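Local coordinates for tyrosine--tRNA ligase, mitochondrial (Emericella nidulans, PDB 5IHX), which probably joins L-tyrosine to its cognate mitochondrial tRNA at the cost of ATP, as a class I aminoacyl-tRNA synthetase, at residues F102-A107 with A131-M136; S109-P114 with P218-W223; N170-K175 with W226-N231. One frame throughout, in Å; residues are numbered along the deposited sequence.

Contact 1. Residues F102-A107 with A131-M136; sequences FLLGGA and ANMASM. With TYR (tyrosine), chain C.
L104, M133 and M136 pack helix 126-153 against the C-terminal end of strand 100-104, an inner parallel strand in the Rossmann-like catalytic domain of a class I synthetase. The apolar contacts centre on L104, whose two methyls are shared out. CD1 lies 3.7 Å from CG of M136, and CD2 lies 4.1 Å from CG of M133. CD2 also rests 3.7 Å from the backbone O of M133, so the leucine reaches the helix backbone one turn before M136. M136 starts toward L104 with chi1 at -171°, then bends at chi2 and chi3, which carries its end away. L140, from the next turn of the same helix, also touches L104.

The ligand is met by L103, the strand neighbour of L104 and part of the tyrosine pocket: its CD2 makes a close non-bonded touch on OH of the bound tyrosine, at 3.1 Å.

Where the strand ends, side chain meets backbone. An inverse gamma turn centred on G105, with a weak hydrogen bond from G106 N to L104 O, brings G106 to M133. That methionine runs extended as far as SD and bends at chi3 (-54°), its CE 3.5 Å from CA of G106.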
loop_
_atom_site.group_PDB
_atom_site.type_symbol
_atom_site.label_atom_id
_atom_site.label_comp_id
_atom_site.label_asym_id
_atom_site.label_seq_id
_atom_site.Cartn_x
_atom_site.Cartn_y
_atom_site.Cartn_z
ATOM N N PHE A 102 -4.129 -18.594 16.053
ATOM C CA PHE A 102 -5.128 -17.539 16.154
ATOM C C PHE A 102 -4.477 -16.236 15.736
ATOM O O PHE A 102 -3.531 -15.781 16.380
ATOM C CB PHE A 102 -5.677 -17.420 17.581
ATOM C CG PHE A 102 -6.351 -18.665 18.087
ATOM C CD1 PHE A 102 -7.727 -18.706 18.235
ATOM C CD2 PHE A 102 -5.615 -19.790 18.421
ATOM C CE1 PHE A 102 -8.357 -19.840 18.705
ATOM C CE2 PHE A 102 -6.242 -20.930 18.892
ATOM C CZ PHE A 102 -7.615 -20.953 19.033
ATOM N N LEU A 103 -4.980 -15.636 14.664
ATOM C CA LEU A 103 -4.414 -14.393 14.156
ATOM C C LEU A 103 -5.278 -13.199 14.531
ATOM O O LEU A 103 -6.421 -13.084 14.091
ATOM C CB LEU A 103 -4.252 -14.456 12.636
ATOM C CG LEU A 103 -3.644 -13.205 11.998
ATOM C CD1 LEU A 103 -2.204 -13.027 12.448
ATOM C CD2 LEU A 103 -3.732 -13.279 10.488
ATOM N N LEU A 104 -4.719 -12.307 15.342
ATOM C CA LEU A 104 -5.408 -11.083 15.724
ATOM C C LEU A 104 -5.025 -9.986 14.737
ATOM O O LEU A 104 -3.853 -9.632 14.607
ATOM C CB LEU A 104 -5.049 -10.688 17.158
ATOM C CG LEU A 104 -5.747 -9.458 17.744
ATOM C CD1 LEU A 104 -7.261 -9.623 17.756
ATOM C CD2 LEU A 104 -5.228 -9.188 19.147
ATOM N N GLY A 105 -6.021 -9.458 14.038
ATOM C CA GLY A 105 -5.782 -8.482 12.991
ATOM C C GLY A 105 -5.647 -7.065 13.507
ATOM O O GLY A 105 -6.452 -6.204 13.166
ATOM N N GLY A 106 -4.622 -6.816 14.315
ATOM C CA GLY A 106 -4.420 -5.500 14.890
ATOM C C GLY A 106 -4.213 -4.438 13.824
ATOM O O GLY A 106 -4.747 -3.333 13.927
ATOM N N ALA A 107 -3.436 -4.774 12.799
ATOM C CA ALA A 107 -3.155 -3.843 11.711
ATOM C C ALA A 107 -4.326 -3.773 10.734
ATOM O O ALA A 107 -4.792 -2.689 10.387
ATOM C CB ALA A 107 -1.889 -4.248 10.980
ATOM N N ALA A 131 -7.380 -0.286 23.098
ATOM C CA ALA A 131 -8.074 -0.927 24.209
ATOM C C ALA A 131 -8.777 -2.192 23.733
ATOM O O ALA A 131 -8.706 -3.235 24.380
ATOM C CB ALA A 131 -9.072 0.030 24.839
ATOM N N ASN A 132 -9.456 -2.090 22.594
ATOM C CA ASN A 132 -10.125 -3.234 21.990
ATOM C C ASN A 132 -9.143 -4.355 21.673
ATOM O O ASN A 132 -9.416 -5.529 21.924
ATOM C CB ASN A 132 -10.845 -2.812 20.709
ATOM C CG ASN A 132 -12.132 -2.057 20.979
ATOM O OD1 ASN A 132 -12.592 -1.968 22.117
ATOM N ND2 ASN A 132 -12.721 -1.503 19.924
ATOM N N MET A 133 -7.997 -3.976 21.119
ATOM C CA MET A 133 -6.975 -4.931 20.713
ATOM C C MET A 133 -6.401 -5.673 21.919
ATOM O O MET A 133 -6.190 -6.885 21.871
ATOM C CB MET A 133 -5.863 -4.205 19.951
ATOM C CG MET A 133 -4.881 -5.124 19.246
ATOM S SD MET A 133 -3.523 -4.234 18.455
ATOM C CE MET A 133 -4.414 -3.051 17.439
ATOM N N ALA A 134 -6.159 -4.942 23.000
ATOM C CA ALA A 134 -5.586 -5.527 24.206
ATOM C C ALA A 134 -6.580 -6.468 24.889
ATOM O O ALA A 134 -6.206 -7.536 25.376
ATOM C CB ALA A 134 -5.147 -4.430 25.165
ATOM N N SER A 135 -7.846 -6.067 24.921
ATOM C CA SER A 135 -8.891 -6.883 25.531
ATOM C C SER A 135 -9.116 -8.174 24.751
ATOM O O SER A 135 -9.292 -9.241 25.337
ATOM C CB SER A 135 -10.201 -6.099 25.621
ATOM O OG SER A 135 -10.051 -4.954 26.442
ATOM N N MET A 136 -9.109 -8.071 23.425
ATOM C CA MET A 136 -9.331 -9.234 22.575
ATOM C C MET A 136 -8.150 -10.199 22.672
ATOM O O MET A 136 -8.327 -11.415 22.633
ATOM C CB MET A 136 -9.535 -8.813 21.119
ATOM C CG MET A 136 -9.979 -9.954 20.209
ATOM S SD MET A 136 -11.170 -9.461 18.944
ATOM C CE MET A 136 -12.588 -9.005 19.934
HETATM N N TYR C . -10.786 -10.434 7.405
HETATM C CA TYR C . -11.313 -11.317 8.485
HETATM C C TYR C . -12.629 -10.778 9.035
HETATM O O TYR C . -13.468 -11.530 9.534
HETATM C CB TYR C . -10.290 -11.451 9.614
HETATM C CG TYR C . -8.906 -11.806 9.129
HETATM C CD1 TYR C . -8.652 -13.040 8.540
HETATM C CD2 TYR C . -7.852 -10.911 9.257
HETATM C CE1 TYR C . -7.390 -13.370 8.096
HETATM C CE2 TYR C . -6.587 -11.232 8.815
HETATM C CZ TYR C . -6.361 -12.464 8.236
HETATM O OH TYR C . -5.103 -12.790 7.792
HETATM O OXT TYR C . -12.879 -9.573 8.997
#

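Contact 2. Residues S109-P114 with P218-W223; sequences SRVGDP and PLMQAW. With TYR (tyrosine), chain C.
The amino-group end of the tyrosine pocket is built here, where the loop after helix 108-111 faces helix 212-229. D113 and Q221 approach the ligand from the two segments and meet at its ammonium nitrogen. TYR N donates to D113 OD1 at 2.8 Å and to Q221 OE1 at 2.9 Å. Those two acceptors are 4.1 Å apart, so the link between them runs through the substrate, whose positive charge would offset the closeness of two oxygens. The amide of Q221 also lies over one face of the ligand ring, nearly parallel to it, its CD 3.4 Å from TYR CE1. With chi1 at -175° and the chain extended beyond CG, the amide reaches from the helix to the ligand.

Second-shell bonds orient both groups: D113 OD1 also accepts from Q242 NE2 and OD2 takes the backbone N of T115, while Q221 NE2 donates to Q236 OE1, which probably helps keep OE1 turned to the amino group. Away from the ligand, V111 and M220 form the apolar part of the contact, CG2 of the valine lying 3.8 Å from SD of the methionine. G112 has positive phi (96°) and turns the chain out of the short helix toward D113.

In the fold, Y217 of helix 212-229 touches V111, D113 and P114, and N245 of helix 243-259 borders Q221. L182 of the second subunit packs on both V111 and M220, placing this apolar side at the dimer interface.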
loop_
_atom_site.group_PDB
_atom_site.type_symbol
_atom_site.label_atom_id
_atom_site.label_comp_id
_atom_site.label_asym_id
_atom_site.label_seq_id
_atom_site.Cartn_x
_atom_site.Cartn_y
_atom_site.Cartn_z
ATOM N N SER A 109 -7.310 -4.312 11.072
ATOM C CA SER A 109 -8.514 -3.726 11.650
ATOM C C SER A 109 -8.544 -2.216 11.430
ATOM O O SER A 109 -9.612 -1.608 11.396
ATOM C CB SER A 109 -8.610 -4.050 13.142
ATOM O OG SER A 109 -7.529 -3.486 13.863
ATOM N N ARG A 110 -7.365 -1.616 11.287
ATOM C CA ARG A 110 -7.267 -0.188 11.000
ATOM C C ARG A 110 -7.891 0.120 9.642
ATOM O O ARG A 110 -8.582 1.125 9.480
ATOM C CB ARG A 110 -5.808 0.275 11.024
ATOM C CG ARG A 110 -5.108 0.092 12.362
ATOM C CD ARG A 110 -3.682 0.617 12.306
ATOM N NE ARG A 110 -2.947 0.380 13.545
ATOM C CZ ARG A 110 -1.679 0.727 13.739
ATOM N N VAL A 111 -7.645 -0.756 8.671
ATOM C CA VAL A 111 -8.210 -0.610 7.332
ATOM C C VAL A 111 -9.694 -0.969 7.329
ATOM O O VAL A 111 -10.534 -0.169 6.915
ATOM C CB VAL A 111 -7.462 -1.496 6.312
ATOM C CG1 VAL A 111 -8.131 -1.440 4.940
ATOM C CG2 VAL A 111 -6.007 -1.067 6.209
ATOM N N GLY A 112 -10.007 -2.177 7.788
ATOM C CA GLY A 112 -11.381 -2.647 7.855
ATOM C C GLY A 112 -11.769 -3.483 6.651
ATOM O O GLY A 112 -11.700 -3.018 5.514
ATOM N N ASP A 113 -12.176 -4.724 6.905
ATOM C CA ASP A 113 -12.573 -5.639 5.839
ATOM C C ASP A 113 -13.852 -5.149 5.153
ATOM O O ASP A 113 -14.899 -5.064 5.795
ATOM C CB ASP A 113 -12.785 -7.047 6.397
ATOM C CG ASP A 113 -12.848 -8.101 5.309
ATOM O OD1 ASP A 113 -12.654 -9.295 5.623
ATOM O OD2 ASP A 113 -13.084 -7.735 4.139
ATOM N N PRO A 114 -13.775 -4.824 3.847
ATOM C CA PRO A 114 -14.955 -4.285 3.156
ATOM C C PRO A 114 -16.044 -5.314 2.845
ATOM O O PRO A 114 -17.130 -4.920 2.418
ATOM C CB PRO A 114 -14.368 -3.732 1.852
ATOM C CG PRO A 114 -13.152 -4.548 1.612
ATOM C CD PRO A 114 -12.586 -4.833 2.971
ATOM N N PRO A 218 -7.738 -7.218 0.705
ATOM C CA PRO A 218 -7.476 -8.611 0.315
ATOM C C PRO A 218 -5.986 -8.948 0.219
ATOM O O PRO A 218 -5.589 -10.062 0.563
ATOM C CB PRO A 218 -8.139 -8.732 -1.059
ATOM C CG PRO A 218 -9.150 -7.662 -1.112
ATOM C CD PRO A 218 -8.727 -6.571 -0.179
ATOM N N LEU A 219 -5.176 -8.001 -0.247
ATOM C CA LEU A 219 -3.743 -8.238 -0.385
ATOM C C LEU A 219 -3.078 -8.332 0.986
ATOM O O LEU A 219 -2.110 -9.073 1.165
ATOM C CB LEU A 219 -3.082 -7.134 -1.220
ATOM C CG LEU A 219 -3.248 -7.239 -2.740
ATOM C CD1 LEU A 219 -4.654 -6.855 -3.177
ATOM C CD2 LEU A 219 -2.207 -6.385 -3.459
ATOM N N MET A 220 -3.595 -7.585 1.955
ATOM C CA MET A 220 -3.068 -7.655 3.315
ATOM C C MET A 220 -3.383 -9.005 3.955
ATOM O O MET A 220 -2.524 -9.614 4.594
ATOM C CB MET A 220 -3.635 -6.527 4.176
ATOM C CG MET A 220 -3.184 -5.139 3.756
ATOM S SD MET A 220 -3.827 -3.846 4.836
ATOM C CE MET A 220 -2.866 -4.119 6.325
ATOM N N GLN A 221 -4.615 -9.473 3.781
ATOM C CA GLN A 221 -5.003 -10.786 4.288
ATOM C C GLN A 221 -4.168 -11.875 3.621
ATOM O O GLN A 221 -3.765 -12.845 4.264
ATOM C CB GLN A 221 -6.493 -11.042 4.067
ATOM C CG GLN A 221 -6.976 -12.350 4.693
ATOM C CD GLN A 221 -8.450 -12.335 5.073
ATOM O OE1 GLN A 221 -9.060 -11.276 5.227
ATOM N NE2 GLN A 221 -9.027 -13.520 5.232
ATOM N N ALA A 222 -3.920 -11.712 2.327
ATOM C CA ALA A 222 -3.108 -12.667 1.583
ATOM C C ALA A 222 -1.689 -12.682 2.127
ATOM O O ALA A 222 -1.086 -13.743 2.290
ATOM C CB ALA A 222 -3.102 -12.324 0.106
ATOM N N TRP A 223 -1.157 -11.498 2.407
ATOM C CA TRP A 223 0.194 -11.379 2.936
ATOM C C TRP A 223 0.275 -12.005 4.331
ATOM O O TRP A 223 1.257 -12.672 4.656
ATOM C CB TRP A 223 0.633 -9.912 2.967
ATOM C CG TRP A 223 2.106 -9.735 3.184
ATOM C CD1 TRP A 223 2.738 -9.454 4.361
ATOM C CD2 TRP A 223 3.135 -9.840 2.193
ATOM N NE1 TRP A 223 4.095 -9.370 4.162
ATOM C CE2 TRP A 223 4.365 -9.607 2.840
ATOM C CE3 TRP A 223 3.135 -10.106 0.820
ATOM C CZ2 TRP A 223 5.582 -9.630 2.160
ATOM C CZ3 TRP A 223 4.343 -10.132 0.148
ATOM C CH2 TRP A 223 5.550 -9.895 0.818
HETATM N N TYR C . -10.786 -10.434 7.405
HETATM C CA TYR C . -11.313 -11.317 8.485
HETATM C C TYR C . -12.629 -10.778 9.035
HETATM O O TYR C . -13.468 -11.530 9.534
HETATM C CB TYR C . -10.290 -11.451 9.614
HETATM C CG TYR C . -8.906 -11.806 9.129
HETATM C CD1 TYR C . -8.652 -13.040 8.540
HETATM C CD2 TYR C . -7.852 -10.911 9.257
HETATM C CE1 TYR C . -7.390 -13.370 8.096
HETATM C CE2 TYR C . -6.587 -11.232 8.815
HETATM C CZ TYR C . -6.361 -12.464 8.236
HETATM O OH TYR C . -5.103 -12.790 7.792
HETATM O OXT TYR C . -12.879 -9.573 8.997
#

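Contact 3. Residues N170-K175 with W226-N231; sequences NVWWNK and WMLFKN
M227 lies over one face of the W172 indole, the two side chains running past each other in opposite directions, and forms a CH-pi contact and a more distant Met-aromatic one. CG of M227 stands 3.8 Å from the centroid of the five-membered ring and only 11° off its normal, so the methylene is almost squarely over the pyrrole part. SD lies farther out, 4.8 Å from the same centroid and 22° off the normal. Bends at chi2 and chi3 fold the methionine back, which brings CE to within 3.9 Å of CE3 of W172. CB of M227 spreads over the six-membered ring, 4.1 Å from CH2, so the methionine spans both rings of the indole. L228 adds a smaller touch at the far end of the tryptophan, its CD2 4.1 Å from CH2. Its side chain crosses the indole at about a right angle.

The indole itself is held from several directions. CG of W172 lies between the backbone N and the carbonyl carbon (chi1 48°), and the ring swings out from helix 170-173 toward helix 212-229. W172 NE1 donates to D224 OD2, one turn before L228 on that second helix. W173 NE1 donates to the same carboxylate oxygen, so two consecutive indoles grip one atom. CD1 of W172 lies 3.5 Å above the plane of W173, offset toward the rim. L103 of the tyrosine pocket also packs on W172.

D224 uses its other oxygen, OD1, to bind the substrate hydroxyl. The pair of tryptophans therefore forms a second shell behind the residue that recognises the tyrosine OH, and probably steadies its carboxylate. The arrangement belongs to the layer behind the wall of the amino-acid pocket, at the hydroxyl end, in this class I synthetase domain.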
loop_
_atom_site.group_PDB
_atom_site.type_symbol
_atom_site.label_atom_id
_atom_site.label_comp_id
_atom_site.label_asym_id
_atom_site.label_seq_id
_atom_site.Cartn_x
_atom_site.Cartn_y
_atom_site.Cartn_z
ATOM N N ASN A 170 0.228 -7.138 13.516
ATOM C CA ASN A 170 1.035 -5.940 13.743
ATOM C C ASN A 170 2.525 -6.262 13.752
ATOM O O ASN A 170 3.356 -5.399 13.473
ATOM C CB ASN A 170 0.672 -5.274 15.075
ATOM C CG ASN A 170 -0.421 -4.233 14.940
ATOM O OD1 ASN A 170 -0.531 -3.552 13.920
ATOM N ND2 ASN A 170 -1.223 -4.085 15.989
ATOM N N VAL A 171 2.851 -7.504 14.098
ATOM C CA VAL A 171 4.239 -7.950 14.172
ATOM C C VAL A 171 4.992 -7.659 12.875
ATOM O O VAL A 171 6.167 -7.301 12.913
ATOM C CB VAL A 171 4.320 -9.460 14.508
ATOM C CG1 VAL A 171 5.710 -10.026 14.209
ATOM C CG2 VAL A 171 3.966 -9.694 15.964
ATOM N N TRP A 172 4.320 -7.810 11.736
ATOM C CA TRP A 172 4.939 -7.479 10.457
ATOM C C TRP A 172 4.401 -6.181 9.848
ATOM O O TRP A 172 5.164 -5.426 9.248
ATOM C CB TRP A 172 4.782 -8.634 9.453
ATOM C CG TRP A 172 3.410 -9.240 9.317
ATOM C CD1 TRP A 172 2.389 -8.792 8.528
ATOM C CD2 TRP A 172 2.931 -10.437 9.948
ATOM N NE1 TRP A 172 1.300 -9.624 8.643
ATOM C CE2 TRP A 172 1.608 -10.641 9.507
ATOM C CE3 TRP A 172 3.491 -11.349 10.848
ATOM C CZ2 TRP A 172 0.835 -11.716 9.941
ATOM C CZ3 TRP A 172 2.721 -12.415 11.277
ATOM C CH2 TRP A 172 1.409 -12.591 10.822
ATOM N N TRP A 173 3.110 -5.903 10.003
ATOM C CA TRP A 173 2.528 -4.725 9.354
ATOM C C TRP A 173 3.051 -3.393 9.889
ATOM O O TRP A 173 2.916 -2.365 9.227
ATOM C CB TRP A 173 1.002 -4.741 9.472
ATOM C CG TRP A 173 0.352 -5.708 8.540
ATOM C CD1 TRP A 173 -0.522 -6.701 8.866
ATOM C CD2 TRP A 173 0.534 -5.781 7.122
ATOM N NE1 TRP A 173 -0.901 -7.386 7.737
ATOM C CE2 TRP A 173 -0.264 -6.841 6.654
ATOM C CE3 TRP A 173 1.295 -5.052 6.204
ATOM C CZ2 TRP A 173 -0.322 -7.192 5.307
ATOM C CZ3 TRP A 173 1.238 -5.400 4.870
ATOM C CH2 TRP A 173 0.434 -6.461 4.432
ATOM N N ASN A 174 3.644 -3.403 11.075
ATOM C CA ASN A 174 4.203 -2.179 11.632
ATOM C C ASN A 174 5.429 -1.688 10.860
ATOM O O ASN A 174 5.720 -0.494 10.857
ATOM C CB ASN A 174 4.564 -2.379 13.106
ATOM C CG ASN A 174 3.350 -2.309 14.022
ATOM O OD1 ASN A 174 2.244 -1.978 13.588
ATOM N ND2 ASN A 174 3.558 -2.604 15.301
ATOM N N LYS A 175 6.136 -2.608 10.206
ATOM C CA LYS A 175 7.377 -2.270 9.511
ATOM C C LYS A 175 7.396 -2.663 8.028
ATOM O O LYS A 175 8.211 -2.139 7.269
ATOM C CB LYS A 175 8.564 -2.919 10.229
ATOM C CG LYS A 175 8.416 -4.413 10.479
ATOM C CD LYS A 175 9.571 -4.951 11.307
ATOM N N TRP A 226 0.640 -15.616 3.817
ATOM C CA TRP A 226 1.997 -15.874 3.351
ATOM C C TRP A 226 2.983 -15.905 4.517
ATOM O O TRP A 226 3.835 -16.788 4.593
ATOM C CB TRP A 226 2.421 -14.817 2.328
ATOM C CG TRP A 226 3.895 -14.797 2.066
ATOM C CD1 TRP A 226 4.746 -13.750 2.262
ATOM C CD2 TRP A 226 4.696 -15.876 1.568
ATOM N NE1 TRP A 226 6.026 -14.107 1.913
ATOM C CE2 TRP A 226 6.022 -15.408 1.486
ATOM C CE3 TRP A 226 4.420 -17.191 1.183
ATOM C CZ2 TRP A 226 7.070 -16.207 1.034
ATOM C CZ3 TRP A 226 5.463 -17.985 0.737
ATOM C CH2 TRP A 226 6.770 -17.489 0.666
ATOM N N MET A 227 2.850 -14.949 5.433
ATOM C CA MET A 227 3.724 -14.883 6.599
ATOM C C MET A 227 3.601 -16.138 7.466
ATOM O O MET A 227 4.587 -16.603 8.035
ATOM C CB MET A 227 3.404 -13.640 7.432
ATOM C CG MET A 227 3.780 -12.319 6.768
ATOM S SD MET A 227 5.548 -12.132 6.460
ATOM C CE MET A 227 6.206 -12.186 8.123
ATOM N N LEU A 228 2.390 -16.680 7.568
ATOM C CA LEU A 228 2.164 -17.896 8.346
ATOM C C LEU A 228 2.494 -19.139 7.525
ATOM O O LEU A 228 2.975 -20.142 8.055
ATOM C CB LEU A 228 0.715 -17.960 8.829
ATOM C CG LEU A 228 0.263 -16.815 9.741
ATOM C CD1 LEU A 228 -1.200 -16.990 10.125
ATOM C CD2 LEU A 228 1.140 -16.703 10.982
ATOM N N PHE A 229 2.225 -19.062 6.226
ATOM C CA PHE A 229 2.471 -20.168 5.307
ATOM C C PHE A 229 3.942 -20.582 5.299
ATOM O O PHE A 229 4.259 -21.769 5.211
ATOM C CB PHE A 229 2.022 -19.778 3.897
ATOM C CG PHE A 229 2.182 -20.869 2.880
ATOM C CD1 PHE A 229 1.122 -21.702 2.566
ATOM C CD2 PHE A 229 3.391 -21.054 2.226
ATOM C CE1 PHE A 229 1.266 -22.705 1.622
ATOM C CE2 PHE A 229 3.540 -22.053 1.284
ATOM C CZ PHE A 229 2.476 -22.879 0.981
ATOM N N LYS A 230 4.833 -19.598 5.387
ATOM C CA LYS A 230 6.271 -19.855 5.407
ATOM C C LYS A 230 6.674 -20.761 6.565
ATOM O O LYS A 230 7.688 -21.455 6.492
ATOM C CB LYS A 230 7.051 -18.541 5.507
ATOM C CG LYS A 230 6.913 -17.625 4.307
ATOM C CD LYS A 230 7.218 -16.184 4.692
ATOM C CE LYS A 230 8.638 -16.036 5.210
ATOM N N ASN A 231 5.875 -20.748 7.631
ATOM C CA ASN A 231 6.169 -21.527 8.830
ATOM C C ASN A 231 5.253 -22.743 8.985
ATOM O O ASN A 231 5.089 -23.269 10.086
ATOM C CB ASN A 231 6.071 -20.630 10.067
ATOM C CG ASN A 231 7.233 -19.656 10.173
ATOM O OD1 ASN A 231 8.384 -20.013 9.919
ATOM N ND2 ASN A 231 6.934 -18.417 10.550
#

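The three contacts lie within the class I catalytic domain, their centres 13 to 15 Å apart. The first segments of contacts 1 and 2 almost adjoin in sequence: strand 100-104 leads into helix 108-111, and helix 126-153 follows. Contact 3 opens after contact 1 closes; contact 2 alternates along the chain with both of the others, and shares helix 212-229 with contact 3. A107 CB meets W173 CB at 3.3 Å between contacts 1 and 3, and M220 O lies 3.4 Å from W173 CZ2 between contacts 2 and 3. The bound tyrosine is touched by contact 1 at its hydroxyl, by contact 2 at its amino group and ring. All three come within reach of the second subunit, placing the pocket close to the dimer interface.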